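Coclaurine N-methyltransferase (Coptis japonica, PDB 6GKV) catalyses N-methylation of coclaurine and related tetrahydroisoquinolines in alkaloid biosynthesis, using S-adenosyl-L-methionine as methyl donor. Local coordinates at residues R30-R35 and M331-Y336; R286-W291 and R324-S329. All blocks are in the same frame, centred on the assembly; numbering follows the deposited sequence.

Contact 1: R30-R35 and M331-Y336; sequences RELARR and MEMFGY. With F2W (6,7-dimethoxy-2-methyl-1,2,3,4-tetrahydroisoquinolin-2-ium), chain D.
Leu-32 and Met-333 bring their CA atoms to 6.8 Å where helix 21-39 lies against the last turn of helix 313-335. This helix-helix packing joins an N-terminal helix to the final helix of a methyltransferase of the CFA/CMAS family, and illustrates how one leucine can carry most of a contact between helices. Leu-32 CD1 sits 3.2 Å from the carbonyl O of Glu-332, a tight apolar-to-carbonyl contact, and 3.5 Å from Met-333 CA. The same methyl reaches Tyr-336 CD1 at 3.6 Å, while Leu-32 CB lies over one face of that ring. Tyr-336 holds CG anti to its backbone N (chi1 -159°), placing CG on the side of helix 21-39; at the ring's far end OH stands 3.6 Å from Ala-33 CB. An alanine in place of Tyr-336 would probably open a gap over CB and beside CD1 of Leu-32 and leave Ala-33 CB without the hydroxyl that meets it. Glu-332 forms a salt bridge with Arg-29 of helix 21-39. Two side chains of the same turn reach the ligand: Met-333 SD approaches methoxy carbon CAN at 3.6 Å, and oxygen OAL lies at the edge of the Phe-334 ring, near its plane, 3.7 Å from CE1.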
ATOM      1  N   ARG A  30       1.169 -15.807  23.095  1.00 44.06           N
ATOM      2  CA  ARG A  30      -0.246 -15.685  23.425  1.00 45.33           C
ATOM      3  C   ARG A  30      -0.699 -14.255  23.220  1.00 46.84           C
ATOM      4  O   ARG A  30      -1.830 -14.015  22.801  1.00 52.49           O
ATOM      5  CB  ARG A  30      -0.526 -16.104  24.866  1.00 45.26           C
ATOM      6  CG  ARG A  30      -0.320 -17.560  25.155  1.00 45.28           C
ATOM      7  CD  ARG A  30      -0.832 -17.863  26.572  1.00 55.00           C
ATOM      8  NE  ARG A  30      -0.490 -19.225  26.984  1.00 59.91           N
ATOM      9  CZ  ARG A  30      -0.380 -19.636  28.238  1.00 56.91           C
ATOM     10  NH1 ARG A  30      -0.587 -18.795  29.249  1.00 64.93           N
ATOM     11  NH2 ARG A  30      -0.058 -20.897  28.482  1.00 60.55           N
ATOM     12  N   GLU A  31       0.182 -13.309  23.544  1.00 43.80           N
ATOM     13  CA  GLU A  31      -0.122 -11.887  23.360  1.00 42.01           C
ATOM     14  C   GLU A  31      -0.079 -11.532  21.880  1.00 40.91           C
ATOM     15  O   GLU A  31      -0.966 -10.844  21.379  1.00 43.86           O
ATOM     16  CB  GLU A  31       0.847 -10.998  24.156  1.00 32.64           C
ATOM     17  CG  GLU A  31       0.626 -11.035  25.645  1.00 57.10           C
ATOM     18  CD  GLU A  31      -0.830 -10.820  26.027  1.00 72.49           C
ATOM     19  OE1 GLU A  31      -1.404  -9.780  25.631  1.00 78.19           O
ATOM     20  OE2 GLU A  31      -1.397 -11.693  26.720  1.00 74.66           O
ATOM     21  N   LEU A  32       0.973 -11.992  21.206  1.00 31.98           N
ATOM     22  CA  LEU A  32       1.098 -11.859  19.765  1.00 39.16           C
ATOM     23  C   LEU A  32      -0.187 -12.299  19.067  1.00 37.97           C
ATOM     24  O   LEU A  32      -0.819 -11.511  18.372  1.00 40.50           O
ATOM     25  CB  LEU A  32       2.275 -12.680  19.255  1.00 35.34           C
ATOM     26  CG  LEU A  32       3.644 -12.140  19.638  1.00 36.56           C
ATOM     27  CD1 LEU A  32       4.710 -12.909  18.880  1.00 37.35           C
ATOM     28  CD2 LEU A  32       3.711 -10.647  19.335  1.00 31.64           C
ATOM     29  N   ALA A  33      -0.572 -13.550  19.289  1.00 42.51           N
ATOM     30  CA  ALA A  33      -1.835 -14.083  18.788  1.00 43.64           C
ATOM     31  C   ALA A  33      -2.954 -13.078  18.983  1.00 48.26           C
ATOM     32  O   ALA A  33      -3.708 -12.794  18.065  1.00 50.82           O
ATOM     33  CB  ALA A  33      -2.177 -15.389  19.493  1.00 34.16           C
ATOM     34  N   ARG A  34      -3.036 -12.516  20.182  1.00 51.05           N
ATOM     35  CA  ARG A  34      -4.101 -11.574  20.490  1.00 51.47           C
ATOM     36  C   ARG A  34      -3.964 -10.236  19.755  1.00 53.46           C
ATOM     37  O   ARG A  34      -4.969  -9.557  19.536  1.00 53.58           O
ATOM     38  CB  ARG A  34      -4.160 -11.311  21.988  1.00 42.61           C
ATOM     39  CG  ARG A  34      -4.662 -12.473  22.853  1.00 50.15           C
ATOM     40  CD  ARG A  34      -4.615 -12.079  24.345  1.00 55.11           C
ATOM     41  NE  ARG A  34      -5.559 -11.004  24.640  1.00 60.18           N
ATOM     42  CZ  ARG A  34      -5.251  -9.847  25.221  1.00 61.83           C
ATOM     43  NH1 ARG A  34      -4.006  -9.579  25.602  1.00 66.45           N
ATOM     44  NH2 ARG A  34      -6.208  -8.952  25.423  1.00 56.30           N
ATOM     45  N   ARG A  35      -2.737  -9.838  19.407  1.00 50.72           N
ATOM     46  CA  ARG A  35      -2.534  -8.588  18.673  1.00 48.19           C
ATOM     47  C   ARG A  35      -2.960  -8.795  17.216  1.00 44.24           C
ATOM     48  O   ARG A  35      -3.638  -7.946  16.629  1.00 44.09           O
ATOM     49  CB  ARG A  35      -1.077  -8.112  18.744  1.00 36.92           C
ATOM     50  CG  ARG A  35      -0.844  -6.759  18.034  1.00 34.65           C
ATOM     51  CD  ARG A  35      -0.587  -5.692  19.063  1.00 46.44           C
ATOM     52  NE  ARG A  35      -1.560  -4.621  19.008  1.00 50.42           N
ATOM     53  CZ  ARG A  35      -1.715  -3.717  19.965  1.00 49.62           C
ATOM     54  NH1 ARG A  35      -2.634  -2.767  19.837  1.00 46.91           N
ATOM     55  NH2 ARG A  35      -0.952  -3.773  21.046  1.00 49.12           N
ATOM     56  N   MET A 331      12.745 -12.113  19.044  1.00 46.91           N
ATOM     57  CA  MET A 331      12.681 -13.464  18.484  1.00 51.37           C
ATOM     58  C   MET A 331      11.263 -13.926  18.146  1.00 44.01           C
ATOM     59  O   MET A 331      10.986 -14.356  17.042  1.00 39.46           O
ATOM     60  CB  MET A 331      13.296 -14.473  19.442  1.00 51.80           C
ATOM     61  CG  MET A 331      14.744 -14.768  19.171  1.00 64.24           C
ATOM     62  SD  MET A 331      15.370 -15.964  20.361  1.00 96.34           S
ATOM     63  CE  MET A 331      14.429 -17.396  19.922  1.00 52.83           C
ATOM     64  N   GLU A 332      10.370 -13.839  19.111  1.00 44.60           N
ATOM     65  CA  GLU A 332       9.055 -14.413  18.940  1.00 42.18           C
ATOM     66  C   GLU A 332       8.170 -13.547  18.066  1.00 44.05           C
ATOM     67  O   GLU A 332       7.317 -14.059  17.355  1.00 40.03           O
ATOM     68  CB  GLU A 332       8.383 -14.625  20.296  1.00 34.52           C
ATOM     69  CG  GLU A 332       9.024 -15.686  21.167  1.00 37.58           C
ATOM     70  CD  GLU A 332       9.186 -17.003  20.466  1.00 45.38           C
ATOM     71  OE1 GLU A 332       8.158 -17.571  20.019  1.00 58.53           O
ATOM     72  OE2 GLU A 332      10.345 -17.477  20.371  1.00 45.60           O
ATOM     73  N   MET A 333       8.342 -12.233  18.143  1.00 42.09           N
ATOM     74  CA  MET A 333       7.455 -11.342  17.429  1.00 37.93           C
ATOM     75  C   MET A 333       7.725 -11.440  15.928  1.00 39.62           C
ATOM     76  O   MET A 333       6.823 -11.669  15.131  1.00 40.31           O
ATOM     77  CB  MET A 333       7.626  -9.911  17.924  1.00 35.57           C
ATOM     78  CG  MET A 333       7.101  -8.909  16.965  1.00 31.08           C
ATOM     79  SD  MET A 333       7.283  -7.203  17.399  1.00 85.16           S
ATOM     80  CE  MET A 333       5.820  -7.081  18.278  1.00 23.91           C
ATOM     81  N   PHE A 334       8.986 -11.290  15.553  1.00 35.16           N
ATOM     82  CA  PHE A 334       9.358 -11.323  14.161  1.00 38.47           C
ATOM     83  C   PHE A 334       9.405 -12.724  13.569  1.00 40.53           C
ATOM     84  O   PHE A 334       9.188 -12.886  12.382  1.00 34.20           O
ATOM     85  CB  PHE A 334      10.680 -10.605  13.995  1.00 35.90           C
ATOM     86  CG  PHE A 334      10.531  -9.138  14.153  1.00 41.41           C
ATOM     87  CD1 PHE A 334      10.619  -8.551  15.420  1.00 35.05           C
ATOM     88  CD2 PHE A 334      10.199  -8.345  13.056  1.00 30.18           C
ATOM     89  CE1 PHE A 334      10.424  -7.195  15.584  1.00 28.88           C
ATOM     90  CE2 PHE A 334       9.999  -6.981  13.215  1.00 35.87           C
ATOM     91  CZ  PHE A 334      10.116  -6.409  14.471  1.00 44.18           C
ATOM     92  N   GLY A 335       9.671 -13.735  14.384  1.00 44.00           N
ATOM     93  CA  GLY A 335       9.676 -15.104  13.886  1.00 33.91           C
ATOM     94  C   GLY A 335       8.292 -15.722  13.856  1.00 34.39           C
ATOM     95  O   GLY A 335       8.133 -16.832  13.357  1.00 34.98           O
ATOM     96  N   TYR A 336       7.287 -15.007  14.374  1.00 33.42           N
ATOM     97  CA  TYR A 336       5.913 -15.518  14.423  1.00 39.93           C
ATOM     98  C   TYR A 336       5.428 -15.970  13.044  1.00 50.31           C
ATOM     99  O   TYR A 336       5.743 -15.322  12.016  1.00 50.15           O
ATOM    100  CB  TYR A 336       4.962 -14.455  14.989  1.00 40.06           C
ATOM    101  CG  TYR A 336       3.670 -15.037  15.537  1.00 46.27           C
ATOM    102  CD1 TYR A 336       3.634 -15.603  16.807  1.00 43.01           C
ATOM    103  CD2 TYR A 336       2.492 -15.034  14.788  1.00 46.06           C
ATOM    104  CE1 TYR A 336       2.474 -16.139  17.312  1.00 32.79           C
ATOM    105  CE2 TYR A 336       1.305 -15.570  15.304  1.00 37.74           C
ATOM    106  CZ  TYR A 336       1.319 -16.123  16.566  1.00 33.15           C
ATOM    107  OH  TYR A 336       0.169 -16.656  17.100  1.00 43.62           O
TER
HETATM  108  CAM F2W D 502      13.373  -6.413  19.692  1.00 42.62           C
HETATM  109  OAK F2W D 502      12.153  -5.851  19.155  1.00 40.22           O
HETATM  110  CAB F2W D 502      12.423  -4.683  18.486  1.00 40.37           C
HETATM  111  CAA F2W D 502      13.715  -4.170  18.325  1.00 46.93           C
HETATM  112  CAF F2W D 502      13.869  -2.968  17.638  1.00 47.90           C
HETATM  113  CAJ F2W D 502      15.109  -2.404  17.397  1.00 54.78           C
HETATM  114  CAI F2W D 502      15.163  -0.867  17.116  1.00 59.35           C
HETATM  115  NAH F2W D 502      14.297  -0.681  15.940  1.00 65.15           N
HETATM  116  CAO F2W D 502      14.166   0.788  15.889  1.00 72.54           C
HETATM  117  CAG F2W D 502      13.023  -1.133  16.506  1.00 50.62           C
HETATM  118  CAE F2W D 502      12.790  -2.350  17.065  1.00 40.96           C
HETATM  119  CAD F2W D 502      11.501  -2.843  17.253  1.00 34.43           C
HETATM  120  CAC F2W D 502      11.330  -4.036  17.932  1.00 27.17           C
HETATM  121  OAL F2W D 502      10.115  -4.621  18.173  1.00 42.38           O
HETATM  122  CAN F2W D 502       8.929  -4.012  17.630  1.00 31.92           C

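Contact 2: R286-W291 and R324-S329; sequences RTNEEW and RGFCLS. With F2W (6,7-dimethoxy-2-methyl-1,2,3,4-tetrahydroisoquinolin-2-ium), chain D.
Asn-288 and Phe-326 meet around one methoxy group of the bound N-methylheliamine. Its carbon CAM lies 3.4 Å from Asn-288 OD1 and 3.3 Å from the backbone O of Phe-326, and sits over one face of the Phe-326 ring, toward the rim. Phe-326 holds CG anti to its backbone N (chi1 -175°), which brings CG nearer to CAM than CB is. Asn-288 OD1 is buried without a hydrogen-bonding partner, but ND2 of the same amide donates to Phe-284 O one turn earlier, which fixes how the amide is turned. Trp-291 CZ3 meets the edge of the Phe-326 ring, 4.0 Å from CE2, and the two side chains cross obliquely. Thr-287 CG2 rests 3.6 Å above the indole plane and Cys-327 SG lies at the indole edge, 3.7 Å from Trp-291 CB. Cys-327 CB packs 3.3 Å from the carbonyl O of Asn-288, where the CA atoms of the two residues are only 4.7 Å apart. The axes of segments 286-291 and 324-329 run roughly antiparallel, at 153°. Met-85 of helix 79-85 touches both Trp-291 and Cys-327, Ile-24 of helix 21-39 touches Leu-328, and helices 281-297 and 313-335 connect to the antiparallel strands 272-279 and 342-350.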
ATOM      1  N   ARG A 286      16.151 -14.008  13.812  1.00 43.63           N
ATOM      2  CA  ARG A 286      17.415 -14.702  14.010  1.00 44.19           C
ATOM      3  C   ARG A 286      18.447 -13.762  14.605  1.00 42.59           C
ATOM      4  O   ARG A 286      19.287 -14.172  15.414  1.00 50.48           O
ATOM      5  CB  ARG A 286      17.916 -15.295  12.702  1.00 44.63           C
ATOM      6  CG  ARG A 286      17.220 -16.613  12.320  1.00 51.75           C
ATOM      7  CD  ARG A 286      18.148 -17.508  11.498  1.00 54.54           C
ATOM      8  NE  ARG A 286      19.445 -17.678  12.150  1.00 65.43           N
ATOM      9  CZ  ARG A 286      20.545 -18.108  11.537  1.00 74.41           C
ATOM     10  NH1 ARG A 286      20.508 -18.407  10.244  1.00 75.63           N
ATOM     11  NH2 ARG A 286      21.685 -18.221  12.215  1.00 78.02           N
ATOM     12  N   THR A 287      18.367 -12.498  14.209  1.00 47.34           N
ATOM     13  CA  THR A 287      19.234 -11.452  14.741  1.00 48.50           C
ATOM     14  C   THR A 287      19.136 -11.356  16.272  1.00 39.74           C
ATOM     15  O   THR A 287      20.138 -11.418  16.964  1.00 42.19           O
ATOM     16  CB  THR A 287      18.885 -10.076  14.112  1.00 28.32           C
ATOM     17  OG1 THR A 287      19.162 -10.112  12.711  1.00 37.71           O
ATOM     18  CG2 THR A 287      19.721  -9.008  14.699  1.00 34.12           C
ATOM     19  N   ASN A 288      17.915 -11.202  16.773  1.00 35.12           N
ATOM     20  CA  ASN A 288      17.655 -11.111  18.189  1.00 36.34           C
ATOM     21  C   ASN A 288      18.077 -12.376  18.914  1.00 49.37           C
ATOM     22  O   ASN A 288      18.437 -12.337  20.109  1.00 44.05           O
ATOM     23  CB  ASN A 288      16.175 -10.853  18.458  1.00 38.09           C
ATOM     24  CG  ASN A 288      15.782  -9.389  18.272  1.00 45.84           C
ATOM     25  OD1 ASN A 288      16.000  -8.571  19.164  1.00 52.11           O
ATOM     26  ND2 ASN A 288      15.147  -9.069  17.144  1.00 38.43           N
ATOM     27  N   GLU A 289      18.004 -13.497  18.198  1.00 40.84           N
ATOM     28  CA  GLU A 289      18.376 -14.810  18.743  1.00 46.07           C
ATOM     29  C   GLU A 289      19.886 -14.924  18.900  1.00 45.21           C
ATOM     30  O   GLU A 289      20.381 -15.579  19.807  1.00 56.83           O
ATOM     31  CB  GLU A 289      17.854 -15.938  17.831  1.00 40.76           C
ATOM     32  CG  GLU A 289      18.249 -17.350  18.240  1.00 45.51           C
ATOM     33  CD  GLU A 289      17.738 -18.431  17.262  1.00 55.74           C
ATOM     34  OE1 GLU A 289      17.400 -18.090  16.107  1.00 54.17           O
ATOM     35  OE2 GLU A 289      17.690 -19.627  17.654  1.00 63.56           O
ATOM     36  N   GLU A 290      20.625 -14.293  17.999  1.00 47.86           N
ATOM     37  CA  GLU A 290      22.074 -14.392  18.058  1.00 56.25           C
ATOM     38  C   GLU A 290      22.593 -13.485  19.167  1.00 49.89           C
ATOM     39  O   GLU A 290      23.598 -13.789  19.810  1.00 46.69           O
ATOM     40  CB  GLU A 290      22.700 -14.050  16.695  1.00 52.95           C
ATOM     41  CG  GLU A 290      22.412 -15.102  15.599  1.00 51.76           C
ATOM     42  CD  GLU A 290      23.087 -16.450  15.860  1.00 53.26           C
ATOM     43  OE1 GLU A 290      24.296 -16.461  16.177  1.00 52.09           O
ATOM     44  OE2 GLU A 290      22.412 -17.505  15.738  1.00 57.04           O
ATOM     45  N   TRP A 291      21.882 -12.381  19.375  1.00 42.37           N
ATOM     46  CA  TRP A 291      22.159 -11.451  20.450  1.00 53.02           C
ATOM     47  C   TRP A 291      21.965 -12.133  21.808  1.00 60.65           C
ATOM     48  O   TRP A 291      22.804 -12.015  22.714  1.00 58.85           O
ATOM     49  CB  TRP A 291      21.237 -10.234  20.339  1.00 51.51           C
ATOM     50  CG  TRP A 291      21.576  -9.270  19.241  1.00 49.51           C
ATOM     51  CD1 TRP A 291      22.754  -9.181  18.560  1.00 47.01           C
ATOM     52  CD2 TRP A 291      20.719  -8.252  18.699  1.00 46.13           C
ATOM     53  NE1 TRP A 291      22.686  -8.167  17.629  1.00 42.48           N
ATOM     54  CE2 TRP A 291      21.445  -7.582  17.692  1.00 38.07           C
ATOM     55  CE3 TRP A 291      19.401  -7.842  18.965  1.00 42.41           C
ATOM     56  CZ2 TRP A 291      20.910  -6.523  16.957  1.00 32.77           C
ATOM     57  CZ3 TRP A 291      18.865  -6.783  18.227  1.00 30.12           C
ATOM     58  CH2 TRP A 291      19.624  -6.135  17.244  1.00 31.84           C
ATOM     59  N   ARG A 324      17.418  -9.651  27.991  1.00 49.96           N
ATOM     60  CA  ARG A 324      16.868 -10.948  27.588  1.00 44.93           C
ATOM     61  C   ARG A 324      15.477 -10.792  27.008  1.00 41.36           C
ATOM     62  O   ARG A 324      15.225 -11.243  25.907  1.00 52.91           O
ATOM     63  CB  ARG A 324      16.829 -11.913  28.767  1.00 48.59           C
ATOM     64  CG  ARG A 324      18.180 -12.496  29.117  1.00 45.13           C
ATOM     65  CD  ARG A 324      18.148 -13.157  30.489  1.00 41.22           C
ATOM     66  NE  ARG A 324      19.394 -13.854  30.752  1.00 44.07           N
ATOM     67  CZ  ARG A 324      19.764 -14.304  31.944  1.00 52.03           C
ATOM     68  NH1 ARG A 324      18.982 -14.116  32.998  1.00 52.65           N
ATOM     69  NH2 ARG A 324      20.926 -14.927  32.078  1.00 46.76           N
ATOM     70  N   GLY A 325      14.579 -10.130  27.732  1.00 39.76           N
ATOM     71  CA  GLY A 325      13.245  -9.829  27.220  1.00 37.07           C
ATOM     72  C   GLY A 325      13.229  -8.962  25.964  1.00 43.93           C
ATOM     73  O   GLY A 325      12.276  -8.986  25.196  1.00 43.28           O
ATOM     74  N   PHE A 326      14.275  -8.169  25.762  1.00 47.54           N
ATOM     75  CA  PHE A 326      14.417  -7.398  24.534  1.00 45.39           C
ATOM     76  C   PHE A 326      14.480  -8.353  23.360  1.00 40.05           C
ATOM     77  O   PHE A 326      13.695  -8.295  22.424  1.00 50.43           O
ATOM     78  CB  PHE A 326      15.692  -6.561  24.597  1.00 45.14           C
ATOM     79  CG  PHE A 326      15.885  -5.640  23.440  1.00 46.90           C
ATOM     80  CD1 PHE A 326      15.384  -4.340  23.484  1.00 52.20           C
ATOM     81  CD2 PHE A 326      16.598  -6.046  22.325  1.00 43.59           C
ATOM     82  CE1 PHE A 326      15.579  -3.467  22.424  1.00 44.49           C
ATOM     83  CE2 PHE A 326      16.786  -5.186  21.262  1.00 46.15           C
ATOM     84  CZ  PHE A 326      16.276  -3.894  21.316  1.00 44.26           C
ATOM     85  N   CYS A 327      15.461  -9.236  23.447  1.00 40.10           N
ATOM     86  CA  CYS A 327      15.780 -10.210  22.434  1.00 40.34           C
ATOM     87  C   CYS A 327      14.707 -11.308  22.290  1.00 41.95           C
ATOM     88  O   CYS A 327      14.449 -11.790  21.189  1.00 50.49           O
ATOM     89  CB  CYS A 327      17.144 -10.818  22.754  1.00 35.14           C
ATOM     90  SG  CYS A 327      18.477  -9.638  22.799  1.00 63.53           S
ATOM     91  N   LEU A 328      14.075 -11.687  23.390  1.00 38.44           N
ATOM     92  CA  LEU A 328      13.021 -12.690  23.348  1.00 35.27           C
ATOM     93  C   LEU A 328      11.801 -12.112  22.655  1.00 43.87           C
ATOM     94  O   LEU A 328      11.168 -12.800  21.824  1.00 40.99           O
ATOM     95  CB  LEU A 328      12.646 -13.162  24.757  1.00 33.69           C
ATOM     96  CG  LEU A 328      13.628 -13.986  25.605  1.00 42.09           C
ATOM     97  CD1 LEU A 328      12.947 -14.306  26.893  1.00 40.05           C
ATOM     98  CD2 LEU A 328      14.039 -15.287  24.921  1.00 48.97           C
ATOM     99  N   SER A 329      11.450 -10.872  23.025  1.00 31.08           N
ATOM    100  CA  SER A 329      10.403 -10.140  22.317  1.00 41.54           C
ATOM    101  C   SER A 329      10.700 -10.105  20.813  1.00 42.64           C
ATOM    102  O   SER A 329       9.843 -10.428  19.999  1.00 44.01           O
ATOM    103  CB  SER A 329      10.268  -8.719  22.842  1.00 42.67           C
ATOM    104  OG  SER A 329       9.712  -8.729  24.136  1.00 49.82           O
TER
HETATM  105  CAM F2W D 502      13.373  -6.413  19.692  1.00 42.62           C
HETATM  106  OAK F2W D 502      12.153  -5.851  19.155  1.00 40.22           O
HETATM  107  CAB F2W D 502      12.423  -4.683  18.486  1.00 40.37           C
HETATM  108  CAA F2W D 502      13.715  -4.170  18.325  1.00 46.93           C
HETATM  109  CAF F2W D 502      13.869  -2.968  17.638  1.00 47.90           C
HETATM  110  CAJ F2W D 502      15.109  -2.404  17.397  1.00 54.78           C
HETATM  111  CAI F2W D 502      15.163  -0.867  17.116  1.00 59.35           C
HETATM  112  NAH F2W D 502      14.297  -0.681  15.940  1.00 65.15           N
HETATM  113  CAO F2W D 502      14.166   0.788  15.889  1.00 72.54           C
HETATM  114  CAG F2W D 502      13.023  -1.133  16.506  1.00 50.62           C
HETATM  115  CAE F2W D 502      12.790  -2.350  17.065  1.00 40.96           C
HETATM  116  CAD F2W D 502      11.501  -2.843  17.253  1.00 34.43           C
HETATM  117  CAC F2W D 502      11.330  -4.036  17.932  1.00 27.17           C
HETATM  118  OAL F2W D 502      10.115  -4.621  18.173  1.00 42.38           O
HETATM  119  CAN F2W D 502       8.929  -4.012  17.630  1.00 31.92           C

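How the contacts relate
Helix 313-335 serves both contacts, packing against helix 281-297 in contact 2 and, nearer its C-terminal end, against helix 21-39 in contact 1. The centres are 13 Å apart, and contact 2 is nested within the chain loop that contact 1 closes. They touch directly: Met-331 SD packs 3.5 Å from Glu-289 CB, and Met-331 N lies 3.7 Å from Asn-288 CB. The ligand unites them, contact 1 meeting the methoxy group of OAL and contact 2 that of OAK, while Glu-198 OE1 hydrogen-bonds to the ligand. Contact 2 lies one shell from the cofactor: the Trp-291 side chain is about 4 Å from Gly-92, which binds S-adenosyl-L-homocysteine, and about 8 Å from the bound molecule.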